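Nucleoside diphosphate kinase (Pyrobaculum aerophilum, PDB 1XQI) probably transfers the gamma phosphate of ATP to nucleoside diphosphates through a phosphorylated enzyme intermediate, supplying nucleoside triphosphates other than ATP. Local coordinates at residues A[53-59]-A[112-117]; A[58-62]-A[182-187]. The protein carries 6 engineered substitutions. All blocks are in the same frame, centred on the assembly; numbering follows the deposited sequence.

Interaction 1: A[53-59]-A[112-117]. Engineered in segment 112-117: Asn-117 (natural residue Ile).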
loop_
_atom_site.group_PDB
_atom_site.type_symbol
_atom_site.label_atom_id
_atom_site.label_comp_id
_atom_site.label_asym_id
_atom_site.label_seq_id
_atom_site.Cartn_x
_atom_site.Cartn_y
_atom_site.Cartn_z
ATOM N N LYS A 53 -7.788 7.699 -5.422
ATOM C CA LYS A 53 -8.088 8.769 -6.375
ATOM C C LYS A 53 -8.817 9.922 -5.671
ATOM O O LYS A 53 -9.999 9.830 -5.391
ATOM C CB LYS A 53 -8.962 8.203 -7.499
ATOM C CG LYS A 53 -8.918 9.012 -8.783
ATOM C CD LYS A 53 -7.489 9.094 -9.370
ATOM C CE LYS A 53 -7.420 10.246 -10.344
ATOM N NZ LYS A 53 -8.159 11.418 -9.740
ATOM N N ALA A 54 -8.101 10.994 -5.363
ATOM C CA ALA A 54 -8.679 12.110 -4.614
ATOM C C ALA A 54 -9.443 13.085 -5.499
ATOM O O ALA A 54 -9.060 13.340 -6.634
ATOM C CB ALA A 54 -7.590 12.825 -3.879
ATOM N N SER A 55 -10.530 13.633 -4.986
ATOM C CA SER A 55 -11.264 14.686 -5.700
ATOM C C SER A 55 -10.638 16.067 -5.475
ATOM O O SER A 55 -9.974 16.290 -4.463
ATOM C CB SER A 55 -12.717 14.720 -5.245
ATOM O OG SER A 55 -12.786 14.704 -3.830
ATOM N N PRO A 56 -10.814 16.990 -6.441
ATOM C CA PRO A 56 -10.477 18.390 -6.141
ATOM C C PRO A 56 -10.875 18.933 -4.764
ATOM O O PRO A 56 -10.007 19.487 -4.095
ATOM C CB PRO A 56 -11.116 19.162 -7.310
ATOM C CG PRO A 56 -10.928 18.198 -8.480
ATOM C CD PRO A 56 -11.212 16.818 -7.864
ATOM N N GLU A 57 -12.127 18.777 -4.317
ATOM C CA GLU A 57 -12.522 19.365 -3.008
ATOM C C GLU A 57 -11.723 18.796 -1.861
ATOM O O GLU A 57 -11.362 19.525 -0.940
ATOM C CB GLU A 57 -14.026 19.301 -2.681
ATOM C CG GLU A 57 -14.805 18.214 -3.408
ATOM C CD GLU A 57 -15.232 18.606 -4.865
ATOM O OE1 GLU A 57 -15.960 19.637 -5.021
ATOM O OE2 GLU A 57 -14.856 17.860 -5.832
ATOM N N GLU A 58 -11.426 17.500 -1.930
ATOM C CA GLU A 58 -10.641 16.816 -0.895
ATOM C C GLU A 58 -9.248 17.411 -0.749
ATOM O O GLU A 58 -8.782 17.652 0.358
ATOM C CB GLU A 58 -10.529 15.323 -1.206
ATOM C CG GLU A 58 -11.824 14.502 -1.049
ATOM C CD GLU A 58 -11.570 13.010 -1.251
ATOM O OE1 GLU A 58 -11.033 12.639 -2.327
ATOM O OE2 GLU A 58 -11.903 12.207 -0.340
ATOM N N ILE A 59 -8.584 17.666 -1.866
ATOM C CA ILE A 59 -7.274 18.259 -1.814
ATOM C C ILE A 59 -7.351 19.725 -1.363
ATOM O O ILE A 59 -6.482 20.180 -0.576
ATOM C CB ILE A 59 -6.489 18.029 -3.111
ATOM C CG1 ILE A 59 -6.343 16.512 -3.394
ATOM C CG2 ILE A 59 -5.126 18.658 -3.022
ATOM C CD1 ILE A 59 -5.800 15.648 -2.212
HETATM N N MSE A 112 -2.276 16.805 -7.670
HETATM C CA MSE A 112 -2.549 15.721 -6.679
HETATM C C MSE A 112 -3.794 15.013 -7.112
HETATM O O MSE A 112 -4.165 13.992 -6.549
HETATM C CB MSE A 112 -2.928 16.219 -5.307
HETATM C CG MSE A 112 -1.895 17.117 -4.684
HETATM SE SE MSE A 112 -0.413 16.191 -4.278
HETATM C CE MSE A 112 -0.992 15.766 -2.609
ATOM N N THR A 113 -4.430 15.572 -8.131
ATOM C CA THR A 113 -5.744 15.127 -8.552
ATOM C C THR A 113 -5.579 14.433 -9.889
ATOM O O THR A 113 -6.493 13.850 -10.410
ATOM C CB THR A 113 -6.705 16.333 -8.589
ATOM O OG1 THR A 113 -7.935 15.965 -7.992
ATOM C CG2 THR A 113 -6.921 16.869 -9.959
ATOM N N SER A 114 -4.366 14.478 -10.422
ATOM C CA SER A 114 -4.114 14.013 -11.785
ATOM C C SER A 114 -3.962 12.480 -11.917
ATOM O O SER A 114 -3.823 11.969 -13.012
ATOM C CB SER A 114 -2.861 14.714 -12.338
ATOM O OG SER A 114 -1.702 13.935 -12.079
ATOM N N GLY A 115 -3.945 11.751 -10.808
ATOM C CA GLY A 115 -3.861 10.295 -10.855
ATOM C C GLY A 115 -3.909 9.729 -9.451
ATOM O O GLY A 115 -4.067 10.471 -8.495
ATOM N N PRO A 116 -3.789 8.402 -9.321
ATOM C CA PRO A 116 -3.777 7.827 -7.964
ATOM C C PRO A 116 -2.607 8.347 -7.083
ATOM O O PRO A 116 -1.469 8.486 -7.571
ATOM C CB PRO A 116 -3.642 6.309 -8.221
ATOM C CG PRO A 116 -4.085 6.105 -9.688
ATOM C CD PRO A 116 -3.668 7.372 -10.384
ATOM N N ASN A 117 -2.931 8.651 -5.822
ATOM C CA ASN A 117 -1.968 8.801 -4.733
ATOM C C ASN A 117 -1.981 7.557 -3.859
ATOM O O ASN A 117 -2.871 6.708 -3.949
ATOM C CB ASN A 117 -2.328 9.975 -3.821
ATOM C CG ASN A 117 -2.294 11.310 -4.523
ATOM O OD1 ASN A 117 -3.338 11.932 -4.760
ATOM N ND2 ASN A 117 -1.094 11.771 -4.857
HETATM O O HOH W 1 -5.952 11.370 -6.800
#
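Lys-53 donates to Thr-113 the first of two hydrogen bonds that tie the link from strand 45-52 to helix 56-62 against the turn feeding strand 117-123, its antiparallel neighbour in the ferredoxin-like sheet. Lys-53 NZ reaches Thr-113 O at 3.0 Å, standing above the carbonyl plane. With CG anti to the backbone N (chi1 -158°) and bends at chi2 and chi4, the lysine chain curls back over the turn, laying CE 3.6 Å from Gly-115 CA on the way to its amine. The second bond runs the other way: Thr-113 OG1 donates to Ala-54 O at 3.2 Å, again from above the carbonyl plane. A water lies between the two loops, accepting from Ala-54 N and close enough to Gly-115 O (2.7 Å) and Met-112 O to serve as a donor.

Next to these bonds the helix begins. Ser-55 is its N-cap residue, and its backbone N donates to Glu-58 OE1 at 2.9 Å, on the anti lone pair of the carboxylate, the N-cap NH to N3 carboxylate half of a capping box; the bond from Ser-55 OG to the same oxygen is weak. Pro-56, in the first turn, sets CD against the threonine hydroxyl. A valine in place of Thr-113 would probably leave Ala-54 O without this donor and loosen the hold of the turn on the helix start.

Packing takes over further in, where selenomethionine Met-112 also touches Lys-23, an ATP-binding residue by similarity. The engineered Asn-117 sends ND2 to Leu-22 O. At the dimer interface, Leu-194 of the second subunit packs on Lys-53 and Pro-116. Ile-59 and Met-112 cross at about a right angle, Ile-59 CG1 resting 3.9 Å from Met-112 CB while Ile-59 CG2 lies against CG of the same residue.

Interaction 2: A[58-62]-A[182-187]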
loop_
_atom_site.group_PDB
_atom_site.type_symbol
_atom_site.label_atom_id
_atom_site.label_comp_id
_atom_site.label_asym_id
_atom_site.label_seq_id
_atom_site.Cartn_x
_atom_site.Cartn_y
_atom_site.Cartn_z
ATOM N N GLU A 58 -11.426 17.500 -1.930
ATOM C CA GLU A 58 -10.641 16.816 -0.895
ATOM C C GLU A 58 -9.248 17.411 -0.749
ATOM O O GLU A 58 -8.782 17.652 0.358
ATOM C CB GLU A 58 -10.529 15.323 -1.206
ATOM C CG GLU A 58 -11.824 14.502 -1.049
ATOM C CD GLU A 58 -11.570 13.010 -1.251
ATOM O OE1 GLU A 58 -11.033 12.639 -2.327
ATOM O OE2 GLU A 58 -11.903 12.207 -0.340
ATOM N N ILE A 59 -8.584 17.666 -1.866
ATOM C CA ILE A 59 -7.274 18.259 -1.814
ATOM C C ILE A 59 -7.351 19.725 -1.363
ATOM O O ILE A 59 -6.482 20.180 -0.576
ATOM C CB ILE A 59 -6.489 18.029 -3.111
ATOM C CG1 ILE A 59 -6.343 16.512 -3.394
ATOM C CG2 ILE A 59 -5.126 18.658 -3.022
ATOM C CD1 ILE A 59 -5.800 15.648 -2.212
ATOM N N GLU A 60 -8.404 20.432 -1.815
ATOM C CA GLU A 60 -8.728 21.805 -1.346
ATOM C C GLU A 60 -8.809 21.855 0.164
ATOM O O GLU A 60 -8.254 22.747 0.780
ATOM C CB GLU A 60 -10.038 22.348 -1.957
ATOM C CG GLU A 60 -9.872 23.543 -2.905
ATOM C CD GLU A 60 -10.853 23.524 -4.111
ATOM O OE1 GLU A 60 -11.795 24.348 -4.148
ATOM O OE2 GLU A 60 -10.692 22.704 -5.041
ATOM N N ARG A 61 -9.466 20.878 0.774
ATOM C CA ARG A 61 -9.572 20.869 2.240
ATOM C C ARG A 61 -8.385 20.255 2.960
ATOM O O ARG A 61 -8.195 20.526 4.145
ATOM C CB ARG A 61 -10.875 20.231 2.734
ATOM C CG ARG A 61 -12.094 21.148 2.632
ATOM C CD ARG A 61 -13.385 20.394 2.982
ATOM N NE ARG A 61 -13.731 19.408 1.944
ATOM C CZ ARG A 61 -13.565 18.079 2.047
ATOM N NH1 ARG A 61 -13.075 17.516 3.167
ATOM N NH2 ARG A 61 -13.895 17.295 1.017
ATOM N N PHE A 62 -7.579 19.448 2.283
ATOM C CA PHE A 62 -6.430 18.843 2.969
ATOM C C PHE A 62 -5.319 19.861 3.201
ATOM O O PHE A 62 -4.655 19.857 4.248
ATOM C CB PHE A 62 -5.898 17.647 2.173
ATOM C CG PHE A 62 -4.599 17.087 2.702
ATOM C CD1 PHE A 62 -3.405 17.303 2.019
ATOM C CD2 PHE A 62 -4.574 16.349 3.889
ATOM C CE1 PHE A 62 -2.185 16.803 2.507
ATOM C CE2 PHE A 62 -3.372 15.841 4.366
ATOM C CZ PHE A 62 -2.156 16.084 3.664
ATOM N N ARG A 182 -3.617 16.131 12.339
ATOM C CA ARG A 182 -4.694 16.617 11.469
ATOM C C ARG A 182 -4.761 15.913 10.097
ATOM O O ARG A 182 -5.823 15.487 9.651
ATOM C CB ARG A 182 -4.549 18.125 11.270
ATOM C CG ARG A 182 -5.859 18.813 11.258
ATOM C CD ARG A 182 -5.786 20.146 10.526
ATOM N NE ARG A 182 -5.688 19.974 9.087
ATOM C CZ ARG A 182 -4.596 20.199 8.372
ATOM N NH1 ARG A 182 -3.501 20.615 8.996
ATOM N NH2 ARG A 182 -4.615 20.014 7.047
ATOM N N GLU A 183 -3.626 15.797 9.424
ATOM C CA GLU A 183 -3.584 15.139 8.133
ATOM C C GLU A 183 -3.908 13.649 8.284
ATOM O O GLU A 183 -4.567 13.085 7.381
ATOM C CB GLU A 183 -2.245 15.369 7.451
ATOM C CG GLU A 183 -1.887 16.833 7.333
ATOM C CD GLU A 183 -0.525 17.074 6.666
ATOM O OE1 GLU A 183 -0.315 18.214 6.124
ATOM O OE2 GLU A 183 0.329 16.139 6.693
ATOM N N ILE A 184 -3.519 13.041 9.424
ATOM C CA ILE A 184 -3.904 11.656 9.733
ATOM C C ILE A 184 -5.426 11.471 9.852
ATOM O O ILE A 184 -5.996 10.615 9.155
ATOM C CB ILE A 184 -3.172 11.044 10.951
ATOM C CG1 ILE A 184 -1.698 10.818 10.653
ATOM C CG2 ILE A 184 -3.821 9.719 11.336
ATOM C CD1 ILE A 184 -0.859 10.601 11.923
ATOM N N ARG A 185 -6.080 12.255 10.710
ATOM C CA ARG A 185 -7.579 12.206 10.842
ATOM C C ARG A 185 -8.278 12.448 9.490
ATOM O O ARG A 185 -9.219 11.760 9.122
ATOM C CB ARG A 185 -8.131 13.195 11.927
ATOM C CG ARG A 185 -9.738 13.245 12.016
ATOM C CD ARG A 185 -10.364 14.678 12.290
ATOM N NE ARG A 185 -9.477 15.727 11.747
ATOM C CZ ARG A 185 -9.494 16.212 10.490
ATOM N NH1 ARG A 185 -10.411 15.799 9.594
ATOM N NH2 ARG A 185 -8.582 17.131 10.138
ATOM N N PHE A 186 -7.774 13.423 8.750
ATOM C CA PHE A 186 -8.333 13.787 7.449
ATOM C C PHE A 186 -8.522 12.610 6.504
ATOM O O PHE A 186 -9.563 12.524 5.877
ATOM C CB PHE A 186 -7.488 14.878 6.762
ATOM C CG PHE A 186 -8.046 15.296 5.442
ATOM C CD1 PHE A 186 -8.997 16.311 5.367
ATOM C CD2 PHE A 186 -7.665 14.638 4.268
ATOM C CE1 PHE A 186 -9.553 16.670 4.139
ATOM C CE2 PHE A 186 -8.200 15.002 3.042
ATOM C CZ PHE A 186 -9.147 16.016 2.977
ATOM N N TRP A 187 -7.512 11.733 6.393
ATOM C CA TRP A 187 -7.518 10.574 5.481
ATOM C C TRP A 187 -7.977 9.236 6.071
ATOM O O TRP A 187 -8.347 8.360 5.312
ATOM C CB TRP A 187 -6.121 10.347 4.916
ATOM C CG TRP A 187 -5.646 11.365 3.938
ATOM C CD1 TRP A 187 -4.646 12.281 4.120
ATOM C CD2 TRP A 187 -6.134 11.560 2.612
ATOM N NE1 TRP A 187 -4.498 13.061 2.988
ATOM C CE2 TRP A 187 -5.385 12.631 2.041
ATOM C CE3 TRP A 187 -7.151 10.956 1.852
ATOM C CZ2 TRP A 187 -5.607 13.099 0.740
ATOM C CZ3 TRP A 187 -7.378 11.419 0.552
ATOM C CH2 TRP A 187 -6.610 12.496 0.011
HETATM O O HOH W 2 -1.703 19.670 4.390
#
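Helices 56-62 and 177-187 meet through an aromatic cluster beside the predicted phosphohistidine, Phe-62 reaching across to Phe-186 and Trp-187. The short segments run nearly antiparallel, at 157°, with their axes 11.3 Å apart, and rings fill the interval. Phe-62 CB sits over the face of Phe-186, 3.9 Å from the ring centroid, in a CH-pi contact. Chi1 of 172° turns the Phe-62 ring away from its own backbone N and in toward the second helix, where Trp-187 NE1 comes over one face, 3.3 Å from Phe-62 CE2. Glu-183 CB meets that ring at its edge. Both ring pairs are oblique, the Phe-62 and Phe-186 planes 53° apart. Farther along, Ile-59 CD1 touches the indole edge at Trp-187 CZ2.

Polar groups lie beyond the rings: a water spans Phe-62 O and Glu-183 OE1, while Arg-182 makes its salt bridge with Glu-179. Glu-183 OE2 accepts from Ser-174 OG and is hydrogen-bonded to His-172 NE2, and Phe-62 packs edge-to-face with that imidazole. The cluster thus lies next to a histidine–glutamate pair, consistent with the active site of the nucleoside diphosphate kinase family.

In the fold
Helix 56-62 serves both contacts, its start in interaction 1 and residues 58-62 in interaction 2, with Glu-58 and Ile-59 common to the two. Each is partly buried and each has a bridging water, but their direct chemistry differs. Interaction 1 joins loops at the ends of adjacent strands and relies on hydrogen bonds to backbone carbonyls, with a solvent-exposed lysine and the second subunit beside it. Interaction 2 sets helix against helix through rings, has no direct hydrogen bond across it and touches no other chain. Ala-54 CB and Trp-187 CH2, 4.0 Å apart, connect the two, and both contacts come close to His-172, through Met-112 and Glu-183.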